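Local coordinates for protein chloride intracellular channel exc-4 (Caenorhabditis elegans, PDB 2YV9) that may insert into membranes to form chloride ion channels and is required to regulate lumen size as the excretory canal grows, at residues 39-42 with 43-47; 101-104 with 105-109; 125-128 with 129-133; 157-160 with 161-165. All coordinates share one frame; numbering follows the deposited sequence.

Contact 1 (39-42 with 43-47); sequences FCQE and FWMEL
Glu42 and Glu46, one turn apart on helix 38-52, run side by side in the same direction and bring two carboxylates together. Glu42 OE2 lies 4.0 Å from Glu46 OE2, with the carboxylate planes 85° apart. Glu42 OE2 also lies near Glu194, a further like charge, but forms a salt bridge with Arg95 of the second subunit; that arginine probably offsets repulsion that would otherwise favour protonation. Glu46 OE1 meets the edge of the Phe43 ring in its plane, 3.3 Å from Phe43 CD1, where the ring hydrogens point.

Among van der Waals contacts, Glu42 CG covers one face of the Phe43 ring, while Phe43 CD2 approaches Phe39 O obliquely at 3.3 Å. Met45 and Gln41 cross at a slant. With Met45 CG anti to the carbonyl carbon (chi1 -69°), that methylene rests 3.2 Å from Gln41 O, and Met45 SD comes within 4.2 Å of Gln41 NE2, an amide nitrogen hydrogen-bonded to Ser237.

Backbone bonds join each residue to the fourth one on: Met45 N reaches Gln41 O at 2.8 Å, Trp44 N reaches Cys40 O at 2.9 Å, and Phe43 and Glu46 bond likewise to Phe39 and Glu42.

This helix is predicted to cross the membrane after insertion; in the soluble fold it is the crossover helix of a thioredoxin-like beta-alpha-beta unit with strands 19-25 and 57-63. Cys40, Trp44 and Leu47 pack on strand 19-25, Phe43 and Glu46 meet helix 94-107, and Gln41, Met45 and Glu46 lean on helix 190-210.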
loop_
_atom_site.group_PDB
_atom_site.type_symbol
_atom_site.label_atom_id
_atom_site.label_comp_id
_atom_site.label_asym_id
_atom_site.label_seq_id
_atom_site.Cartn_x
_atom_site.Cartn_y
_atom_site.Cartn_z
ATOM N N PHE A 39 1.154 -2.928 8.391
ATOM C CA PHE A 39 1.041 -1.560 7.807
ATOM C C PHE A 39 -0.042 -0.768 8.536
ATOM O O PHE A 39 0.100 0.410 8.764
ATOM C CB PHE A 39 0.845 -1.672 6.317
ATOM C CG PHE A 39 1.927 -2.447 5.693
ATOM C CD1 PHE A 39 3.205 -1.913 5.624
ATOM C CD2 PHE A 39 1.753 -3.761 5.354
ATOM C CE1 PHE A 39 4.263 -2.664 5.075
ATOM C CE2 PHE A 39 2.824 -4.497 4.843
ATOM C CZ PHE A 39 4.057 -3.936 4.694
ATOM N N CYS A 40 -1.117 -1.451 8.940
ATOM C CA CYS A 40 -2.145 -0.780 9.740
ATOM C C CYS A 40 -1.567 -0.302 11.087
ATOM O O CYS A 40 -1.846 0.807 11.562
ATOM C CB CYS A 40 -3.283 -1.717 10.020
ATOM S SG CYS A 40 -4.326 -2.045 8.496
ATOM N N GLN A 41 -0.810 -1.179 11.728
ATOM C CA GLN A 41 -0.218 -0.766 13.027
ATOM C C GLN A 41 0.817 0.366 12.859
ATOM O O GLN A 41 0.899 1.273 13.670
ATOM C CB GLN A 41 0.414 -1.863 13.818
ATOM C CG GLN A 41 0.540 -1.399 15.245
ATOM C CD GLN A 41 1.029 -2.420 16.293
ATOM O OE1 GLN A 41 1.322 -3.593 16.006
ATOM N NE2 GLN A 41 1.146 -1.942 17.542
ATOM N N GLU A 42 1.622 0.310 11.812
ATOM C CA GLU A 42 2.588 1.383 11.522
ATOM C C GLU A 42 1.848 2.744 11.470
ATOM O O GLU A 42 2.227 3.679 12.165
ATOM C CB GLU A 42 3.244 1.122 10.173
ATOM C CG GLU A 42 4.219 2.193 9.704
ATOM C CD GLU A 42 4.961 1.850 8.425
ATOM O OE1 GLU A 42 4.665 0.810 7.784
ATOM O OE2 GLU A 42 5.821 2.665 8.029
ATOM N N PHE A 43 0.832 2.885 10.619
ATOM C CA PHE A 43 0.170 4.170 10.485
ATOM C C PHE A 43 -0.638 4.548 11.710
ATOM O O PHE A 43 -0.740 5.748 12.058
ATOM C CB PHE A 43 -0.659 4.290 9.216
ATOM C CG PHE A 43 0.163 4.172 7.993
ATOM C CD1 PHE A 43 1.265 4.986 7.815
ATOM C CD2 PHE A 43 -0.108 3.232 7.032
ATOM C CE1 PHE A 43 2.055 4.859 6.698
ATOM C CE2 PHE A 43 0.686 3.131 5.905
ATOM C CZ PHE A 43 1.755 3.913 5.742
ATOM N N TRP A 44 -1.214 3.557 12.378
ATOM C CA TRP A 44 -1.957 3.851 13.610
ATOM C C TRP A 44 -0.985 4.419 14.627
ATOM O O TRP A 44 -1.272 5.484 15.230
ATOM C CB TRP A 44 -2.665 2.618 14.122
ATOM C CG TRP A 44 -3.657 2.807 15.262
ATOM C CD1 TRP A 44 -3.831 3.892 16.098
ATOM C CD2 TRP A 44 -4.573 1.810 15.697
ATOM N NE1 TRP A 44 -4.860 3.619 16.999
ATOM C CE2 TRP A 44 -5.331 2.346 16.753
ATOM C CE3 TRP A 44 -4.875 0.514 15.234
ATOM C CZ2 TRP A 44 -6.297 1.606 17.416
ATOM C CZ3 TRP A 44 -5.869 -0.206 15.861
ATOM C CH2 TRP A 44 -6.566 0.335 16.957
ATOM N N MET A 45 0.205 3.803 14.767
ATOM C CA MET A 45 1.163 4.407 15.698
ATOM C C MET A 45 1.506 5.855 15.340
ATOM O O MET A 45 1.581 6.754 16.220
ATOM C CB MET A 45 2.459 3.602 15.744
ATOM C CG MET A 45 2.291 2.235 16.390
ATOM S SD MET A 45 3.719 1.194 16.614
ATOM C CE MET A 45 4.763 2.262 17.569
ATOM N N GLU A 46 1.706 6.118 14.062
ATOM C CA GLU A 46 2.002 7.494 13.627
ATOM C C GLU A 46 0.819 8.443 13.933
ATOM O O GLU A 46 0.987 9.576 14.449
ATOM C CB GLU A 46 2.370 7.487 12.159
ATOM C CG GLU A 46 3.710 6.786 11.865
ATOM C CD GLU A 46 4.013 6.624 10.389
ATOM O OE1 GLU A 46 3.204 7.096 9.548
ATOM O OE2 GLU A 46 5.061 6.047 10.089
ATOM N N LEU A 47 -0.378 8.035 13.559
ATOM C CA LEU A 47 -1.565 8.832 13.911
ATOM C C LEU A 47 -1.697 9.074 15.419
ATOM O O LEU A 47 -2.074 10.185 15.827
ATOM C CB LEU A 47 -2.830 8.196 13.356
ATOM C CG LEU A 47 -2.857 8.346 11.820
ATOM C CD1 LEU A 47 -4.013 7.482 11.216
ATOM C CD2 LEU A 47 -3.019 9.731 11.324
#

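Contact 2 (101-104 with 105-109); sequences IFHL and AKEFN
His103 and Glu107 meet at an angle on the surface of helix 94-107, the carboxylate plane turned 77° from the imidazole. Glu107 OE1 comes to the ring edge, near its plane, and sits closest to His103 CE1, at 3.3 Å. It is 3.5 Å from His103 ND1, at an angle too poor for a hydrogen bond, so the approach is to a ring C-H more than to the nitrogen. With CG anti to the backbone N (chi1 -175°) and the chain extended beyond, Glu107 carries its carboxylate back to the histidine.

Leu104, buried against Pro18, runs alongside both Glu107 and Phe108, all pointing the same way. Its CD2 methyl lies 4.1 Å from Phe108 CE2. The Phe108 ring turns an edge to Leu104 O, with Phe108 CD2 at 3.4 Å, while Glu107 CG lies over the rim of one ring face.

These residues close the helix, which ends in a Schellman motif: Asn109, with positive phi, is the C-prime residue, Asn109 N bonds to Lys106 O, and Val110 N bonds to Ala105 O. Before it, regular helical bonds hold, as from Ala105 N to Ile101 O at 2.9 Å. The last, from Phe108 N to Leu104 O, is the most bent, at 146°. On another face Ile101 packs against helix 38-52, and the Phe102 ring meets that of Phe113.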
loop_
_atom_site.group_PDB
_atom_site.type_symbol
_atom_site.label_atom_id
_atom_site.label_comp_id
_atom_site.label_asym_id
_atom_site.label_seq_id
_atom_site.Cartn_x
_atom_site.Cartn_y
_atom_site.Cartn_z
ATOM N N ILE A 101 0.591 12.122 6.595
ATOM C CA ILE A 101 1.069 12.131 7.993
ATOM C C ILE A 101 2.409 12.866 8.061
ATOM O O ILE A 101 2.645 13.635 8.996
ATOM C CB ILE A 101 1.136 10.705 8.589
ATOM C CG1 ILE A 101 -0.220 9.992 8.471
ATOM C CG2 ILE A 101 1.632 10.756 10.061
ATOM C CD1 ILE A 101 -0.114 8.484 8.803
ATOM N N PHE A 102 3.280 12.663 7.075
ATOM C CA PHE A 102 4.581 13.329 6.976
ATOM C C PHE A 102 4.381 14.843 6.911
ATOM O O PHE A 102 5.134 15.603 7.563
ATOM C CB PHE A 102 5.275 12.878 5.692
ATOM C CG PHE A 102 6.612 13.533 5.438
ATOM C CD1 PHE A 102 7.774 12.862 5.757
ATOM C CD2 PHE A 102 6.698 14.769 4.841
ATOM C CE1 PHE A 102 9.022 13.432 5.513
ATOM C CE2 PHE A 102 7.935 15.356 4.623
ATOM C CZ PHE A 102 9.092 14.663 4.945
ATOM N N HIS A 103 3.392 15.268 6.130
ATOM C CA HIS A 103 3.109 16.694 5.925
ATOM C C HIS A 103 2.726 17.310 7.248
ATOM O O HIS A 103 3.299 18.348 7.652
ATOM C CB HIS A 103 1.984 16.921 4.904
ATOM C CG HIS A 103 1.698 18.367 4.659
ATOM N ND1 HIS A 103 0.882 19.113 5.486
ATOM C CD2 HIS A 103 2.174 19.221 3.723
ATOM C CE1 HIS A 103 0.847 20.361 5.048
ATOM N NE2 HIS A 103 1.626 20.455 3.986
ATOM N N LEU A 104 1.746 16.703 7.908
ATOM C CA LEU A 104 1.227 17.168 9.184
ATOM C C LEU A 104 2.334 17.185 10.258
ATOM O O LEU A 104 2.421 18.153 11.023
ATOM C CB LEU A 104 0.073 16.307 9.700
ATOM C CG LEU A 104 -1.295 16.564 9.053
ATOM C CD1 LEU A 104 -2.326 15.507 9.420
ATOM C CD2 LEU A 104 -1.849 17.978 9.434
ATOM N N ALA A 105 3.118 16.115 10.362
ATOM C CA ALA A 105 4.269 16.076 11.303
ATOM C C ALA A 105 5.183 17.311 11.083
ATOM O O ALA A 105 5.647 17.940 12.062
ATOM C CB ALA A 105 5.083 14.746 11.152
ATOM N N LYS A 106 5.505 17.610 9.818
ATOM C CA LYS A 106 6.405 18.725 9.476
ATOM C C LYS A 106 5.762 20.027 9.895
ATOM O O LYS A 106 6.419 20.902 10.514
ATOM C CB LYS A 106 6.716 18.725 7.987
ATOM C CG LYS A 106 7.748 19.800 7.527
ATOM C CD LYS A 106 9.176 19.370 7.826
ATOM C CE LYS A 106 10.203 20.453 7.482
ATOM N NZ LYS A 106 11.554 19.867 7.216
ATOM N N GLU A 107 4.484 20.165 9.561
ATOM C CA GLU A 107 3.758 21.415 9.731
ATOM C C GLU A 107 3.716 21.796 11.198
ATOM O O GLU A 107 3.743 22.991 11.552
ATOM C CB GLU A 107 2.353 21.249 9.205
ATOM C CG GLU A 107 1.527 22.508 9.220
ATOM C CD GLU A 107 0.129 22.247 8.751
ATOM O OE1 GLU A 107 -0.069 21.228 8.050
ATOM O OE2 GLU A 107 -0.760 23.046 9.100
ATOM N N PHE A 108 3.670 20.782 12.050
ATOM C CA PHE A 108 3.625 21.002 13.497
ATOM C C PHE A 108 4.944 20.672 14.239
ATOM O O PHE A 108 4.940 20.453 15.464
ATOM C CB PHE A 108 2.421 20.299 14.106
ATOM C CG PHE A 108 1.118 20.883 13.670
ATOM C CD1 PHE A 108 0.665 22.071 14.214
ATOM C CD2 PHE A 108 0.357 20.273 12.684
ATOM C CE1 PHE A 108 -0.552 22.623 13.802
ATOM C CE2 PHE A 108 -0.842 20.815 12.273
ATOM C CZ PHE A 108 -1.291 22.008 12.832
ATOM N N ASN A 109 6.054 20.669 13.519
ATOM C CA ASN A 109 7.386 20.506 14.128
ATOM C C ASN A 109 7.591 19.199 14.893
ATOM O O ASN A 109 8.314 19.181 15.900
ATOM C CB ASN A 109 7.676 21.717 15.075
ATOM C CG ASN A 109 9.149 21.918 15.349
ATOM O OD1 ASN A 109 9.531 22.525 16.393
ATOM N ND2 ASN A 109 10.003 21.464 14.439
#

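Contact 3 (125-128 with 129-133); sequences NLYR and NFKLF
Tyr127 packs between two residues of the following turn, Phe130 and Lys131, and makes the dense part of this contact. Tyr127 CE1 presses to 3.5 Å from Phe130 CD2; the ring planes are 32° apart and meet obliquely, with centroids 5.6 Å from each other. Lys131 crosses the tyrosine at about a right angle and sets CG over one face, near the rim, a CH-pi contact 4.2 Å from the ring centroid, while CD and CE run on past the CD2-CE2 edge. A turn in the lysine chain (chi3 -72°) brings CE back, 3.7 Å from Tyr127 CD2. Exchanging the tyrosine for an alanine would probably open a gap beside Phe130 and Lys131, and leave the Tyr248 hydroxyl and the cation-pi partner Arg198 without their mate.

The segments are successive turns of helix 117-140 in the all-helical C-terminal domain of the glutathione-transferase fold. Its buried side, carrying Leu126 and Phe130, lies against helix 190-210. Backbone bonds are regular, such as Lys131 N to Tyr127 O at 2.9 Å.

Between side chains the outer side is looser: Arg128 CG and Leu132 CD1 approach only to 4.4 Å, although Leu132 CG, on the surface, rests 3.3 Å from the backbone Arg128 O. The arginine end turns to other partners, with salt bridges to Glu124 and to Glu88 of the second subunit. Lys131 also packs on Leu75 of that subunit.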
loop_
_atom_site.group_PDB
_atom_site.type_symbol
_atom_site.label_atom_id
_atom_site.label_comp_id
_atom_site.label_asym_id
_atom_site.label_seq_id
_atom_site.Cartn_x
_atom_site.Cartn_y
_atom_site.Cartn_z
ATOM N N ASN A 125 15.831 -6.970 6.970
ATOM C CA ASN A 125 16.594 -8.203 7.010
ATOM C C ASN A 125 16.054 -9.102 8.139
ATOM O O ASN A 125 15.950 -10.340 8.004
ATOM C CB ASN A 125 18.085 -7.925 7.205
ATOM C CG ASN A 125 18.978 -9.068 6.701
ATOM O OD1 ASN A 125 18.561 -10.200 6.565
ATOM N ND2 ASN A 125 20.230 -8.735 6.414
ATOM N N LEU A 126 15.698 -8.469 9.264
ATOM C CA LEU A 126 15.131 -9.238 10.388
ATOM C C LEU A 126 13.841 -9.939 9.932
ATOM O O LEU A 126 13.662 -11.172 10.112
ATOM C CB LEU A 126 14.821 -8.297 11.537
ATOM C CG LEU A 126 14.005 -8.918 12.664
ATOM C CD1 LEU A 126 14.777 -10.059 13.348
ATOM C CD2 LEU A 126 13.503 -7.765 13.634
ATOM N N TYR A 127 12.915 -9.156 9.386
ATOM C CA TYR A 127 11.570 -9.745 9.113
ATOM C C TYR A 127 11.618 -10.733 7.964
ATOM O O TYR A 127 10.903 -11.726 7.970
ATOM C CB TYR A 127 10.516 -8.676 8.883
ATOM C CG TYR A 127 9.123 -9.160 9.041
ATOM C CD1 TYR A 127 8.658 -9.618 10.241
ATOM C CD2 TYR A 127 8.270 -9.087 7.983
ATOM C CE1 TYR A 127 7.344 -10.077 10.355
ATOM C CE2 TYR A 127 6.973 -9.525 8.064
ATOM C CZ TYR A 127 6.515 -10.006 9.237
ATOM O OH TYR A 127 5.192 -10.434 9.208
ATOM N N ARG A 128 12.488 -10.474 6.997
ATOM C CA ARG A 128 12.721 -11.431 5.887
ATOM C C ARG A 128 13.189 -12.794 6.432
ATOM O O ARG A 128 12.678 -13.879 6.048
ATOM C CB ARG A 128 13.749 -10.840 4.979
ATOM C CG ARG A 128 14.380 -11.744 3.925
ATOM C CD ARG A 128 15.367 -10.846 3.200
ATOM N NE ARG A 128 16.676 -11.419 3.089
ATOM C CZ ARG A 128 17.811 -10.730 3.046
ATOM N NH1 ARG A 128 17.883 -9.380 3.108
ATOM N NH2 ARG A 128 18.940 -11.433 2.906
ATOM N N ASN A 129 14.154 -12.784 7.335
ATOM C CA ASN A 129 14.605 -14.063 7.868
ATOM C C ASN A 129 13.558 -14.760 8.761
ATOM O O ASN A 129 13.457 -15.986 8.779
ATOM C CB ASN A 129 15.937 -13.934 8.575
ATOM C CG ASN A 129 17.077 -13.827 7.593
ATOM O OD1 ASN A 129 17.799 -12.846 7.574
ATOM N ND2 ASN A 129 17.261 -14.848 6.800
ATOM N N PHE A 130 12.794 -13.966 9.507
ATOM C CA PHE A 130 11.678 -14.497 10.304
ATOM C C PHE A 130 10.702 -15.227 9.371
ATOM O O PHE A 130 10.314 -16.342 9.650
ATOM C CB PHE A 130 10.952 -13.373 11.039
ATOM C CG PHE A 130 9.657 -13.792 11.700
ATOM C CD1 PHE A 130 9.624 -14.669 12.772
ATOM C CD2 PHE A 130 8.475 -13.256 11.234
ATOM C CE1 PHE A 130 8.390 -14.999 13.375
ATOM C CE2 PHE A 130 7.254 -13.596 11.836
ATOM C CZ PHE A 130 7.235 -14.450 12.899
ATOM N N LYS A 131 10.301 -14.566 8.285
ATOM C CA LYS A 131 9.306 -15.178 7.359
ATOM C C LYS A 131 9.851 -16.488 6.782
ATOM O O LYS A 131 9.114 -17.514 6.648
ATOM C CB LYS A 131 8.988 -14.183 6.256
ATOM C CG LYS A 131 8.076 -13.027 6.760
ATOM C CD LYS A 131 7.632 -12.145 5.599
ATOM C CE LYS A 131 8.772 -11.295 5.054
ATOM N NZ LYS A 131 8.303 -10.405 3.912
ATOM N N LEU A 132 11.132 -16.481 6.386
ATOM C CA LEU A 132 11.757 -17.733 5.891
ATOM C C LEU A 132 11.684 -18.853 6.928
ATOM O O LEU A 132 11.333 -20.012 6.592
ATOM C CB LEU A 132 13.196 -17.536 5.461
ATOM C CG LEU A 132 13.294 -16.611 4.241
ATOM C CD1 LEU A 132 14.761 -16.148 3.997
ATOM C CD2 LEU A 132 12.748 -17.296 2.989
ATOM N N PHE A 133 11.993 -18.549 8.177
ATOM C CA PHE A 133 12.016 -19.558 9.226
ATOM C C PHE A 133 10.581 -20.044 9.521
ATOM O O PHE A 133 10.300 -21.255 9.663
ATOM C CB PHE A 133 12.618 -19.021 10.522
ATOM C CG PHE A 133 12.684 -20.042 11.615
ATOM C CD1 PHE A 133 13.210 -21.299 11.380
ATOM C CD2 PHE A 133 12.193 -19.772 12.904
ATOM C CE1 PHE A 133 13.241 -22.252 12.397
ATOM C CE2 PHE A 133 12.209 -20.710 13.893
ATOM C CZ PHE A 133 12.721 -21.953 13.657
#

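Contact 4 (157-160 with 161-165); sequences IKVH and YNRVC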
loop_
_atom_site.group_PDB
_atom_site.type_symbol
_atom_site.label_atom_id
_atom_site.label_comp_id
_atom_site.label_asym_id
_atom_site.label_seq_id
_atom_site.Cartn_x
_atom_site.Cartn_y
_atom_site.Cartn_z
ATOM N N ILE A 157 16.924 -25.925 7.791
ATOM C CA ILE A 157 15.825 -25.225 8.439
ATOM C C ILE A 157 16.356 -24.302 9.548
ATOM O O ILE A 157 15.934 -23.154 9.664
ATOM C CB ILE A 157 14.807 -26.197 8.973
ATOM C CG1 ILE A 157 14.316 -27.065 7.805
ATOM C CG2 ILE A 157 13.590 -25.472 9.609
ATOM C CD1 ILE A 157 13.601 -28.108 8.238
ATOM N N LYS A 158 17.276 -24.841 10.347
ATOM C CA LYS A 158 17.783 -24.076 11.493
ATOM C C LYS A 158 18.551 -22.822 11.093
ATOM O O LYS A 158 18.524 -21.803 11.839
ATOM C CB LYS A 158 18.657 -24.934 12.382
ATOM C CG LYS A 158 18.862 -24.267 13.762
ATOM C CD LYS A 158 19.426 -25.200 14.761
ATOM C CE LYS A 158 19.572 -24.538 16.108
ATOM N NZ LYS A 158 20.547 -23.398 16.106
ATOM N N VAL A 159 19.167 -22.816 9.911
ATOM C CA VAL A 159 19.873 -21.618 9.434
ATOM C C VAL A 159 18.993 -20.349 9.419
ATOM O O VAL A 159 19.464 -19.286 9.782
ATOM C CB VAL A 159 20.603 -21.803 8.056
ATOM C CG1 VAL A 159 19.649 -22.153 6.944
ATOM C CG2 VAL A 159 21.402 -20.523 7.688
ATOM N N HIS A 160 17.697 -20.480 9.115
ATOM C CA HIS A 160 16.847 -19.278 9.061
ATOM C C HIS A 160 16.664 -18.729 10.480
ATOM O O HIS A 160 16.625 -17.507 10.698
ATOM C CB HIS A 160 15.480 -19.639 8.489
ATOM C CG HIS A 160 15.557 -20.345 7.175
ATOM N ND1 HIS A 160 16.130 -19.773 6.062
ATOM C CD2 HIS A 160 15.120 -21.575 6.792
ATOM C CE1 HIS A 160 16.018 -20.613 5.043
ATOM N NE2 HIS A 160 15.424 -21.723 5.465
ATOM N N TYR A 161 16.580 -19.648 11.432
ATOM C CA TYR A 161 16.446 -19.276 12.839
ATOM C C TYR A 161 17.723 -18.582 13.297
ATOM O O TYR A 161 17.675 -17.622 14.018
ATOM C CB TYR A 161 16.186 -20.492 13.720
ATOM C CG TYR A 161 16.421 -20.245 15.216
ATOM C CD1 TYR A 161 15.507 -19.569 15.973
ATOM C CD2 TYR A 161 17.608 -20.650 15.812
ATOM C CE1 TYR A 161 15.703 -19.348 17.342
ATOM C CE2 TYR A 161 17.830 -20.453 17.143
ATOM C CZ TYR A 161 16.900 -19.782 17.917
ATOM O OH TYR A 161 17.254 -19.604 19.270
ATOM N N ASN A 162 18.849 -19.176 12.957
ATOM C CA ASN A 162 20.140 -18.569 13.358
ATOM C C ASN A 162 20.292 -17.172 12.772
ATOM O O ASN A 162 20.776 -16.252 13.492
ATOM C CB ASN A 162 21.332 -19.465 12.960
ATOM C CG ASN A 162 21.294 -20.823 13.646
ATOM O OD1 ASN A 162 20.560 -21.006 14.612
ATOM N ND2 ASN A 162 22.086 -21.787 13.136
ATOM N N ARG A 163 19.845 -16.975 11.515
ATOM C CA ARG A 163 19.871 -15.667 10.858
ATOM C C ARG A 163 18.948 -14.682 11.506
ATOM O O ARG A 163 19.275 -13.496 11.629
ATOM C CB ARG A 163 19.608 -15.747 9.366
ATOM C CG ARG A 163 20.670 -16.496 8.629
ATOM C CD ARG A 163 20.795 -16.017 7.179
ATOM N NE ARG A 163 22.014 -16.550 6.579
ATOM C CZ ARG A 163 22.364 -16.390 5.309
ATOM N NH1 ARG A 163 21.609 -15.687 4.456
ATOM N NH2 ARG A 163 23.501 -16.913 4.895
ATOM N N VAL A 164 17.778 -15.158 11.946
ATOM C CA VAL A 164 16.926 -14.324 12.800
ATOM C C VAL A 164 17.688 -13.855 14.034
ATOM O O VAL A 164 17.718 -12.681 14.343
ATOM C CB VAL A 164 15.575 -15.027 13.195
ATOM C CG1 VAL A 164 14.788 -14.244 14.244
ATOM C CG2 VAL A 164 14.712 -15.235 11.890
ATOM N N CYS A 165 18.300 -14.784 14.761
ATOM C CA CYS A 165 19.022 -14.432 15.973
ATOM C C CYS A 165 20.187 -13.459 15.684
ATOM O O CYS A 165 20.408 -12.499 16.420
ATOM C CB CYS A 165 19.543 -15.672 16.635
ATOM S SG CYS A 165 18.198 -16.635 17.367
#
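On helix 155-178, in the helical C-terminal domain of the glutathione-transferase fold, Lys158 reaches forward one turn to Asn162. Lys158 NZ bonds to Asn162 OD1 at 2.8 Å, in the amide plane and on a lone pair (C=O...N 123°). The lysine chain is extended until its last bond, where a bend (chi4 -64°) swings NZ toward the amide. The ammonium also stands at the edge of the Tyr161 ring, 4.0 Å from Tyr161 CD2 and near the ring plane. With a methionine at Lys158, Asn162 OD1 would probably lose its charged donor and the amide be freer to turn.

The helix is not regular at its start: Ile157 O lies 4.0 Å from Tyr161 N and instead accepts from His160 N at 3.2 Å, a tighter turn. Regular bonding follows, as from Asn162 N to Lys158 O at 2.9 Å.

Val159 and Arg163 run side by side, with Val159 CG2 4.2 Å from Arg163 NE. Val159 CG1 lies over the centre of one His160 ring face, and Cys165 SG over the rim of a Tyr161 face. Tyr161 meets Phe212 edge-to-face, while His160 packs on Phe133 and Ala136 of helix 117-140.

Overall arrangement
The four contacts form two touching pairs, one in each domain. Contacts 1 and 2 meet through Ile101, whose CD1 lies 3.9 Å from Phe43 CD1 and 3.7 Å from Glu46 OE1. Contacts 3 and 4, with centres 9 Å apart, join neighbouring helices where Val164 CG2 packs 3.3 Å from Phe130 N. Between the domains, contacts 1 and 3 come no closer than about 7 Å at their nearest atoms, yet both touch the second subunit. Contacts 2 and 4 lie on opposite sides of the chain's centre, their centres 39 Å apart. The calcium ion bound by Gln78, Pro80 and Thr92 is about 7 Å from the Phe43 side chain.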